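Long-range contact in N-acetylmuramoyl-L-alanine amidase XlyA (Bacillus subtilis, PDB 3RDR), which hydrolyses the amide link between N-acetylmuramoyl residues and L-amino acids in cell-wall glycopeptides, acting through the zinc-binding catalytic domain present here: residues Pro26-Ala38 / Asn129-Arg143. Residues are numbered along the deposited sequence; the frame is centred on the assembly and turned at random.
With ZN (zinc ion), chain B.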
ATOM      1  N   PRO A  26      11.627   4.373   6.124  1.00 25.17           N
ATOM      2  CA  PRO A  26      10.396   5.085   5.756  1.00 25.35           C
ATOM      3  C   PRO A  26      10.037   6.343   6.543  1.00 24.76           C
ATOM      4  O   PRO A  26       9.911   6.324   7.767  1.00 25.64           O
ATOM      5  CB  PRO A  26       9.326   3.998   5.863  1.00 23.48           C
ATOM      6  CG  PRO A  26       9.838   3.139   6.970  1.00 24.00           C
ATOM      7  CD  PRO A  26      11.316   3.029   6.646  1.00 24.65           C
ATOM      8  N   LEU A  27       9.866   7.437   5.811  1.00 25.36           N
ATOM      9  CA  LEU A  27       9.494   8.721   6.391  1.00 25.77           C
ATOM     10  C   LEU A  27       8.060   9.061   5.971  1.00 26.22           C
ATOM     11  O   LEU A  27       7.458  10.008   6.488  1.00 25.52           O
ATOM     12  CB  LEU A  27      10.440   9.816   5.892  1.00 24.97           C
ATOM     13  CG  LEU A  27      11.939   9.606   6.129  1.00 27.98           C
ATOM     14  CD1 LEU A  27      12.724  10.735   5.466  1.00 26.49           C
ATOM     15  CD2 LEU A  27      12.222   9.552   7.627  1.00 25.83           C
ATOM     16  N   TYR A  28       7.526   8.286   5.027  1.00 24.75           N
ATOM     17  CA  TYR A  28       6.173   8.501   4.518  1.00 25.83           C
ATOM     18  C   TYR A  28       5.396   7.199   4.372  1.00 25.55           C
ATOM     19  O   TYR A  28       5.959   6.101   4.433  1.00 22.90           O
ATOM     20  CB  TYR A  28       6.217   9.163   3.137  1.00 26.32           C
ATOM     21  CG  TYR A  28       6.966  10.472   3.067  1.00 31.41           C
ATOM     22  CD1 TYR A  28       6.308  11.689   3.263  1.00 32.74           C
ATOM     23  CD2 TYR A  28       8.329  10.498   2.784  1.00 30.91           C
ATOM     24  CE1 TYR A  28       6.996  12.902   3.173  1.00 35.08           C
ATOM     25  CE2 TYR A  28       9.027  11.702   2.697  1.00 35.55           C
ATOM     26  CZ  TYR A  28       8.354  12.899   2.889  1.00 35.64           C
ATOM     27  OH  TYR A  28       9.038  14.088   2.779  1.00 40.08           O
ATOM     28  N   ILE A  29       4.091   7.350   4.165  1.00 25.56           N
ATOM     29  CA  ILE A  29       3.180   6.238   3.942  1.00 23.95           C
ATOM     30  C   ILE A  29       2.338   6.670   2.744  1.00 23.83           C
ATOM     31  O   ILE A  29       1.637   7.685   2.794  1.00 23.51           O
ATOM     32  CB  ILE A  29       2.290   5.989   5.170  1.00 25.82           C
ATOM     33  CG1 ILE A  29       3.156   5.490   6.330  1.00 26.00           C
ATOM     34  CG2 ILE A  29       1.211   4.962   4.843  1.00 25.16           C
ATOM     35  CD1 ILE A  29       2.409   5.341   7.651  1.00 24.96           C
ATOM     36  N   THR A  30       2.441   5.911   1.655  1.00 22.37           N
ATOM     37  CA  THR A  30       1.728   6.212   0.420  1.00 20.50           C
ATOM     38  C   THR A  30       0.521   5.294   0.209  1.00 22.13           C
ATOM     39  O   THR A  30       0.650   4.071   0.197  1.00 22.63           O
ATOM     40  CB  THR A  30       2.687   6.102  -0.780  1.00 19.27           C
ATOM     41  OG1 THR A  30       3.805   6.979  -0.571  1.00 19.78           O
ATOM     42  CG2 THR A  30       1.987   6.496  -2.078  1.00 19.60           C
ATOM     43  N   VAL A  31      -0.651   5.895   0.024  1.00 22.17           N
ATOM     44  CA  VAL A  31      -1.895   5.138  -0.157  1.00 21.64           C
ATOM     45  C   VAL A  31      -2.348   5.006  -1.605  1.00 19.68           C
ATOM     46  O   VAL A  31      -2.331   5.976  -2.360  1.00 19.64           O
ATOM     47  CB  VAL A  31      -3.040   5.787   0.653  1.00 22.45           C
ATOM     48  CG1 VAL A  31      -4.321   4.967   0.513  1.00 21.76           C
ATOM     49  CG2 VAL A  31      -2.629   5.906   2.111  1.00 20.51           C
ATOM     50  N   HIS A  32      -2.764   3.794  -1.974  1.00 19.03           N
ATOM     51  CA  HIS A  32      -3.238   3.486  -3.323  1.00 19.41           C
ATOM     52  C   HIS A  32      -4.597   2.779  -3.256  1.00 20.01           C
ATOM     53  O   HIS A  32      -5.042   2.356  -2.190  1.00 20.37           O
ATOM     54  CB  HIS A  32      -2.291   2.505  -4.037  1.00 19.35           C
ATOM     55  CG  HIS A  32      -0.854   2.929  -4.080  1.00 20.53           C
ATOM     56  ND1 HIS A  32      -0.268   3.458  -5.209  1.00 18.00           N
ATOM     57  CD2 HIS A  32       0.135   2.823  -3.160  1.00 19.58           C
ATOM     58  CE1 HIS A  32       1.018   3.657  -4.987  1.00 16.66           C
ATOM     59  NE2 HIS A  32       1.290   3.278  -3.751  1.00 18.33           N
ATOM     60  N   ASN A  33      -5.229   2.645  -4.417  1.00 19.69           N
ATOM     61  CA  ASN A  33      -6.492   1.923  -4.577  1.00 20.01           C
ATOM     62  C   ASN A  33      -6.182   1.064  -5.800  1.00 17.65           C
ATOM     63  O   ASN A  33      -5.696   1.581  -6.801  1.00 19.24           O
ATOM     64  CB  ASN A  33      -7.662   2.873  -4.878  1.00 19.85           C
ATOM     65  CG  ASN A  33      -8.273   3.484  -3.617  1.00 22.45           C
ATOM     66  OD1 ASN A  33      -9.146   4.348  -3.699  1.00 22.33           O
ATOM     67  ND2 ASN A  33      -7.823   3.033  -2.450  1.00 22.26           N
ATOM     68  N   THR A  34      -6.447  -0.236  -5.722  1.00 17.62           N
ATOM     69  CA  THR A  34      -6.138  -1.150  -6.824  1.00 17.49           C
ATOM     70  C   THR A  34      -6.847  -0.886  -8.155  1.00 20.02           C
ATOM     71  O   THR A  34      -6.334  -1.266  -9.212  1.00 18.08           O
ATOM     72  CB  THR A  34      -6.438  -2.608  -6.439  1.00 14.72           C
ATOM     73  OG1 THR A  34      -7.847  -2.758  -6.224  1.00 17.43           O
ATOM     74  CG2 THR A  34      -5.691  -2.998  -5.164  1.00 13.75           C
ATOM     75  N   ALA A  35      -8.015  -0.243  -8.106  1.00 18.58           N
ATOM     76  CA  ALA A  35      -8.803   0.025  -9.312  1.00 20.28           C
ATOM     77  C   ALA A  35      -9.161  -1.308  -9.982  1.00 20.05           C
ATOM     78  O   ALA A  35      -9.294  -1.403 -11.207  1.00 20.87           O
ATOM     79  CB  ALA A  35      -8.020   0.922 -10.288  1.00 19.20           C
ATOM     80  N   ASN A  36      -9.319  -2.336  -9.157  1.00 20.53           N
ATOM     81  CA  ASN A  36      -9.670  -3.669  -9.627  1.00 18.33           C
ATOM     82  C   ASN A  36     -10.944  -4.087  -8.898  1.00 18.37           C
ATOM     83  O   ASN A  36     -10.887  -4.589  -7.773  1.00 16.71           O
ATOM     84  CB  ASN A  36      -8.541  -4.653  -9.304  1.00 19.92           C
ATOM     85  CG  ASN A  36      -8.707  -5.980 -10.015  1.00 20.80           C
ATOM     86  OD1 ASN A  36      -9.817  -6.349 -10.408  1.00 20.76           O
ATOM     87  ND2 ASN A  36      -7.608  -6.716 -10.172  1.00 19.63           N
ATOM     88  N   THR A  37     -12.094  -3.883  -9.538  1.00 17.45           N
ATOM     89  CA  THR A  37     -13.378  -4.220  -8.927  1.00 18.46           C
ATOM     90  C   THR A  37     -13.800  -5.679  -9.112  1.00 19.19           C
ATOM     91  O   THR A  37     -14.834  -6.097  -8.594  1.00 19.53           O
ATOM     92  CB  THR A  37     -14.507  -3.328  -9.491  1.00 19.84           C
ATOM     93  OG1 THR A  37     -14.543  -3.455 -10.918  1.00 18.71           O
ATOM     94  CG2 THR A  37     -14.281  -1.861  -9.118  1.00 18.38           C
ATOM     95  N   ALA A  38     -13.003  -6.446  -9.849  1.00 19.04           N
ATOM     96  CA  ALA A  38     -13.316  -7.847 -10.114  1.00 19.75           C
ATOM     97  C   ALA A  38     -13.507  -8.700  -8.868  1.00 20.17           C
ATOM     98  O   ALA A  38     -12.754  -8.594  -7.899  1.00 19.89           O
ATOM     99  CB  ALA A  38     -12.231  -8.466 -10.985  1.00 19.68           C
ATOM    100  N   ASN A 129       2.577  13.198   6.916  1.00 28.12           N
ATOM    101  CA  ASN A 129       3.362  12.422   5.967  1.00 29.09           C
ATOM    102  C   ASN A 129       2.644  11.196   5.404  1.00 28.08           C
ATOM    103  O   ASN A 129       3.260  10.340   4.773  1.00 26.96           O
ATOM    104  CB  ASN A 129       4.708  12.042   6.595  1.00 31.21           C
ATOM    105  CG  ASN A 129       5.719  13.183   6.525  1.00 34.27           C
ATOM    106  OD1 ASN A 129       5.345  14.355   6.486  1.00 35.46           O
ATOM    107  ND2 ASN A 129       7.000  12.842   6.516  1.00 37.63           N
ATOM    108  N   VAL A 130       1.340  11.106   5.652  1.00 27.34           N
ATOM    109  CA  VAL A 130       0.540  10.021   5.095  1.00 25.77           C
ATOM    110  C   VAL A 130       0.001  10.681   3.835  1.00 26.20           C
ATOM    111  O   VAL A 130      -0.852  11.568   3.905  1.00 27.50           O
ATOM    112  CB  VAL A 130      -0.627   9.617   6.019  1.00 26.42           C
ATOM    113  CG1 VAL A 130      -1.484   8.554   5.339  1.00 23.34           C
ATOM    114  CG2 VAL A 130      -0.081   9.076   7.333  1.00 23.10           C
ATOM    115  N   VAL A 131       0.516  10.269   2.683  1.00 24.25           N
ATOM    116  CA  VAL A 131       0.119  10.876   1.423  1.00 23.27           C
ATOM    117  C   VAL A 131      -0.463   9.932   0.383  1.00 23.54           C
ATOM    118  O   VAL A 131      -0.308   8.712   0.464  1.00 22.85           O
ATOM    119  CB  VAL A 131       1.322  11.580   0.761  1.00 23.27           C
ATOM    120  CG1 VAL A 131       1.896  12.637   1.694  1.00 24.32           C
ATOM    121  CG2 VAL A 131       2.384  10.549   0.402  1.00 21.19           C
ATOM    122  N   PRO A 132      -1.154  10.502  -0.618  1.00 23.75           N
ATOM    123  CA  PRO A 132      -1.754   9.709  -1.690  1.00 23.17           C
ATOM    124  C   PRO A 132      -0.704   9.544  -2.776  1.00 23.83           C
ATOM    125  O   PRO A 132       0.200  10.375  -2.899  1.00 23.59           O
ATOM    126  CB  PRO A 132      -2.912  10.584  -2.153  1.00 21.14           C
ATOM    127  CG  PRO A 132      -2.330  11.969  -2.011  1.00 23.96           C
ATOM    128  CD  PRO A 132      -1.640  11.896  -0.660  1.00 23.15           C
ATOM    129  N   HIS A 133      -0.814   8.474  -3.554  1.00 21.84           N
ATOM    130  CA  HIS A 133       0.116   8.239  -4.644  1.00 21.46           C
ATOM    131  C   HIS A 133       0.235   9.520  -5.471  1.00 23.12           C
ATOM    132  O   HIS A 133       1.322   9.890  -5.918  1.00 23.35           O
ATOM    133  CB  HIS A 133      -0.394   7.088  -5.524  1.00 16.47           C
ATOM    134  CG  HIS A 133       0.456   6.813  -6.726  1.00 17.47           C
ATOM    135  ND1 HIS A 133       0.143   5.840  -7.650  1.00 16.13           N
ATOM    136  CD2 HIS A 133       1.608   7.380  -7.159  1.00 18.08           C
ATOM    137  CE1 HIS A 133       1.064   5.817  -8.596  1.00 15.58           C
ATOM    138  NE2 HIS A 133       1.964   6.742  -8.322  1.00 17.82           N
ATOM    139  N   LYS A 134      -0.891  10.198  -5.656  1.00 24.90           N
ATOM    140  CA  LYS A 134      -0.940  11.427  -6.449  1.00 25.80           C
ATOM    141  C   LYS A 134       0.115  12.456  -6.049  1.00 25.76           C
ATOM    142  O   LYS A 134       0.682  13.137  -6.901  1.00 25.24           O
ATOM    143  CB  LYS A 134      -2.334  12.056  -6.347  1.00 24.93           C
ATOM    144  CG  LYS A 134      -2.523  13.284  -7.222  1.00 25.38           C
ATOM    145  CD  LYS A 134      -3.966  13.777  -7.171  1.00 26.54           C
ATOM    146  CE  LYS A 134      -4.187  14.989  -8.084  1.00 26.79           C
ATOM    147  NZ  LYS A 134      -5.615  15.425  -8.041  1.00 28.73           N
ATOM    148  N   TYR A 135       0.370  12.563  -4.752  1.00 27.02           N
ATOM    149  CA  TYR A 135       1.355  13.504  -4.232  1.00 29.36           C
ATOM    150  C   TYR A 135       2.711  13.381  -4.930  1.00 29.61           C
ATOM    151  O   TYR A 135       3.349  14.387  -5.250  1.00 29.35           O
ATOM    152  CB  TYR A 135       1.536  13.275  -2.732  1.00 31.03           C
ATOM    153  CG  TYR A 135       2.528  14.207  -2.077  1.00 33.93           C
ATOM    154  CD1 TYR A 135       2.237  15.562  -1.906  1.00 36.39           C
ATOM    155  CD2 TYR A 135       3.757  13.733  -1.617  1.00 35.00           C
ATOM    156  CE1 TYR A 135       3.148  16.422  -1.289  1.00 37.12           C
ATOM    157  CE2 TYR A 135       4.674  14.580  -0.999  1.00 35.89           C
ATOM    158  CZ  TYR A 135       4.363  15.921  -0.837  1.00 38.63           C
ATOM    159  OH  TYR A 135       5.264  16.754  -0.215  1.00 39.79           O
ATOM    160  N   TRP A 136       3.138  12.144  -5.175  1.00 28.58           N
ATOM    161  CA  TRP A 136       4.428  11.874  -5.813  1.00 28.32           C
ATOM    162  C   TRP A 136       4.431  11.913  -7.340  1.00 29.80           C
ATOM    163  O   TRP A 136       5.459  12.196  -7.955  1.00 30.56           O
ATOM    164  CB  TRP A 136       4.947  10.491  -5.395  1.00 25.25           C
ATOM    165  CG  TRP A 136       4.999  10.249  -3.920  1.00 23.79           C
ATOM    166  CD1 TRP A 136       4.295   9.311  -3.218  1.00 23.51           C
ATOM    167  CD2 TRP A 136       5.822  10.930  -2.965  1.00 24.83           C
ATOM    168  NE1 TRP A 136       4.632   9.360  -1.883  1.00 21.99           N
ATOM    169  CE2 TRP A 136       5.567  10.347  -1.701  1.00 24.38           C
ATOM    170  CE3 TRP A 136       6.752  11.976  -3.055  1.00 25.88           C
ATOM    171  CZ2 TRP A 136       6.211  10.776  -0.534  1.00 24.29           C
ATOM    172  CZ3 TRP A 136       7.395  12.405  -1.891  1.00 25.51           C
ATOM    173  CH2 TRP A 136       7.119  11.803  -0.649  1.00 26.47           C
ATOM    174  N   SER A 137       3.292  11.632  -7.960  1.00 31.20           N
ATOM    175  CA  SER A 137       3.262  11.579  -9.415  1.00 32.56           C
ATOM    176  C   SER A 137       2.128  12.321 -10.106  1.00 31.92           C
ATOM    177  O   SER A 137       2.100  12.388 -11.330  1.00 29.75           O
ATOM    178  CB  SER A 137       3.214  10.116  -9.851  1.00 33.90           C
ATOM    179  OG  SER A 137       2.009   9.522  -9.389  1.00 34.15           O
ATOM    180  N   GLY A 138       1.187  12.858  -9.338  1.00 32.59           N
ATOM    181  CA  GLY A 138       0.078  13.562  -9.952  1.00 34.18           C
ATOM    182  C   GLY A 138      -0.939  12.600 -10.539  1.00 35.72           C
ATOM    183  O   GLY A 138      -1.931  13.017 -11.136  1.00 36.61           O
ATOM    184  N   LYS A 139      -0.697  11.304 -10.371  1.00 34.64           N
ATOM    185  CA  LYS A 139      -1.613  10.292 -10.882  1.00 34.76           C
ATOM    186  C   LYS A 139      -2.891  10.311 -10.047  1.00 33.35           C
ATOM    187  O   LYS A 139      -2.858  10.603  -8.852  1.00 31.86           O
ATOM    188  CB  LYS A 139      -0.960   8.910 -10.819  1.00 36.86           C
ATOM    189  CG  LYS A 139      -1.806   7.787 -11.396  1.00 41.03           C
ATOM    190  CD  LYS A 139      -1.009   6.487 -11.499  1.00 44.57           C
ATOM    191  CE  LYS A 139       0.123   6.608 -12.510  1.00 46.45           C
ATOM    192  NZ  LYS A 139       0.942   5.364 -12.598  1.00 49.86           N
ATOM    193  N   GLU A 140      -4.018  10.003 -10.681  1.00 32.93           N
ATOM    194  CA  GLU A 140      -5.304  10.005  -9.990  1.00 32.78           C
ATOM    195  C   GLU A 140      -5.510   8.715  -9.183  1.00 30.93           C
ATOM    196  O   GLU A 140      -6.348   7.873  -9.520  1.00 30.59           O
ATOM    197  CB  GLU A 140      -6.431  10.186 -11.015  1.00 35.84           C
ATOM    198  CG  GLU A 140      -7.460  11.260 -10.657  1.00 40.90           C
ATOM    199  CD  GLU A 140      -6.833  12.627 -10.424  1.00 42.92           C
ATOM    200  OE1 GLU A 140      -6.016  13.064 -11.262  1.00 46.72           O
ATOM    201  OE2 GLU A 140      -7.161  13.270  -9.405  1.00 44.95           O
ATOM    202  N   CYS A 141      -4.731   8.578  -8.115  1.00 28.81           N
ATOM    203  CA  CYS A 141      -4.773   7.420  -7.227  1.00 25.48           C
ATOM    204  C   CYS A 141      -4.416   7.955  -5.847  1.00 24.33           C
ATOM    205  O   CYS A 141      -3.507   8.775  -5.725  1.00 24.39           O
ATOM    206  CB  CYS A 141      -3.737   6.377  -7.676  1.00 23.48           C
ATOM    207  SG  CYS A 141      -3.567   4.945  -6.572  1.00 21.54           S
ATOM    208  N   PRO A 142      -5.104   7.495  -4.785  1.00 22.28           N
ATOM    209  CA  PRO A 142      -6.198   6.517  -4.706  1.00 23.35           C
ATOM    210  C   PRO A 142      -7.519   7.086  -5.241  1.00 25.45           C
ATOM    211  O   PRO A 142      -8.155   7.921  -4.600  1.00 23.96           O
ATOM    212  CB  PRO A 142      -6.250   6.198  -3.216  1.00 20.56           C
ATOM    213  CG  PRO A 142      -5.932   7.519  -2.596  1.00 22.12           C
ATOM    214  CD  PRO A 142      -4.798   8.046  -3.452  1.00 21.18           C
ATOM    215  N   ARG A 143      -7.924   6.605  -6.411  1.00 26.92           N
ATOM    216  CA  ARG A 143      -9.124   7.085  -7.083  1.00 29.63           C
ATOM    217  C   ARG A 143     -10.409   7.195  -6.264  1.00 29.71           C
ATOM    218  O   ARG A 143     -11.217   8.084  -6.520  1.00 32.25           O
ATOM    219  CB  ARG A 143      -9.382   6.246  -8.344  1.00 30.90           C
ATOM    220  CG  ARG A 143      -9.806   4.805  -8.094  1.00 31.87           C
ATOM    221  CD  ARG A 143     -10.150   4.119  -9.406  1.00 32.36           C
ATOM    222  NE  ARG A 143     -10.922   2.895  -9.211  1.00 32.02           N
ATOM    223  CZ  ARG A 143     -11.433   2.165 -10.198  1.00 30.24           C
ATOM    224  NH1 ARG A 143     -11.253   2.527 -11.460  1.00 28.51           N
ATOM    225  NH2 ARG A 143     -12.133   1.074  -9.921  1.00 28.37           N
TER
HETATM  226 ZN    ZN B 190      -1.304   4.239  -7.018  1.00 33.73          ZN
HETATM  227  O   HOH W   1      -6.769   4.258  -7.788  1.00 22.39           O
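Leu27 O receives a nearly straight hydrogen bond from Asn129 ND2 at 2.9 Å, the acceptor lying in the plane of the asparagine amide. The same amide lies over one face of the Tyr28 ring, their planes 12° apart. Against the opposite face Trp136 sets the CZ2-CH2 edge of its six-membered ring, a T-shaped pair with planes at 89°; the tyrosine is thus sandwiched between amide and indole. From Ile29 to Val31 the chain pairs in parallel with edge strand 130-132, through Ile29 N to Asn129 O, Val131 N to Ile29 O and Val31 N to Val131 O. Ile29, Val31 and Val130 turn to the sheet face covered by helix 105-122, whereas Thr30 turns to the face bearing helix 133-137. With OG1 beside its backbone N (chi1 -57°), Thr30 takes the indole N-H of Trp136 NE1 at 2.8 Å; OG1 is also hydrogen-bonded to Ser92 OG, and CG2 packs on His133 CA. Val31 O accepts from His133 N, tying the backbone of His133 to the strand. His32 ND1 and His133 ND1 each bind zinc at 2.2 Å, their rings inclined obliquely, and Cys141 SG is the third ligand from these segments, at 2.4 Å. Asn33 N donates to this sulfur over 3.6 Å, while the Asn33 side-chain amide lies against CB of Pro142, which follows a cis peptide bond. Farther on, Ala35 CA sits over one face of the Arg143 guanidinium, which is salt-bridged to Glu99. In this amidase-2 catalytic domain, strand pairing sets His32 beside His133, and the loop after helix 133-137 returns Cys141 to the same metal; the Asn33 N-H probably stabilises thiolate charge on Cys141, and the hydrogen bond between His80 ND1 and His32 NE2 probably fixes that imidazole's rotation.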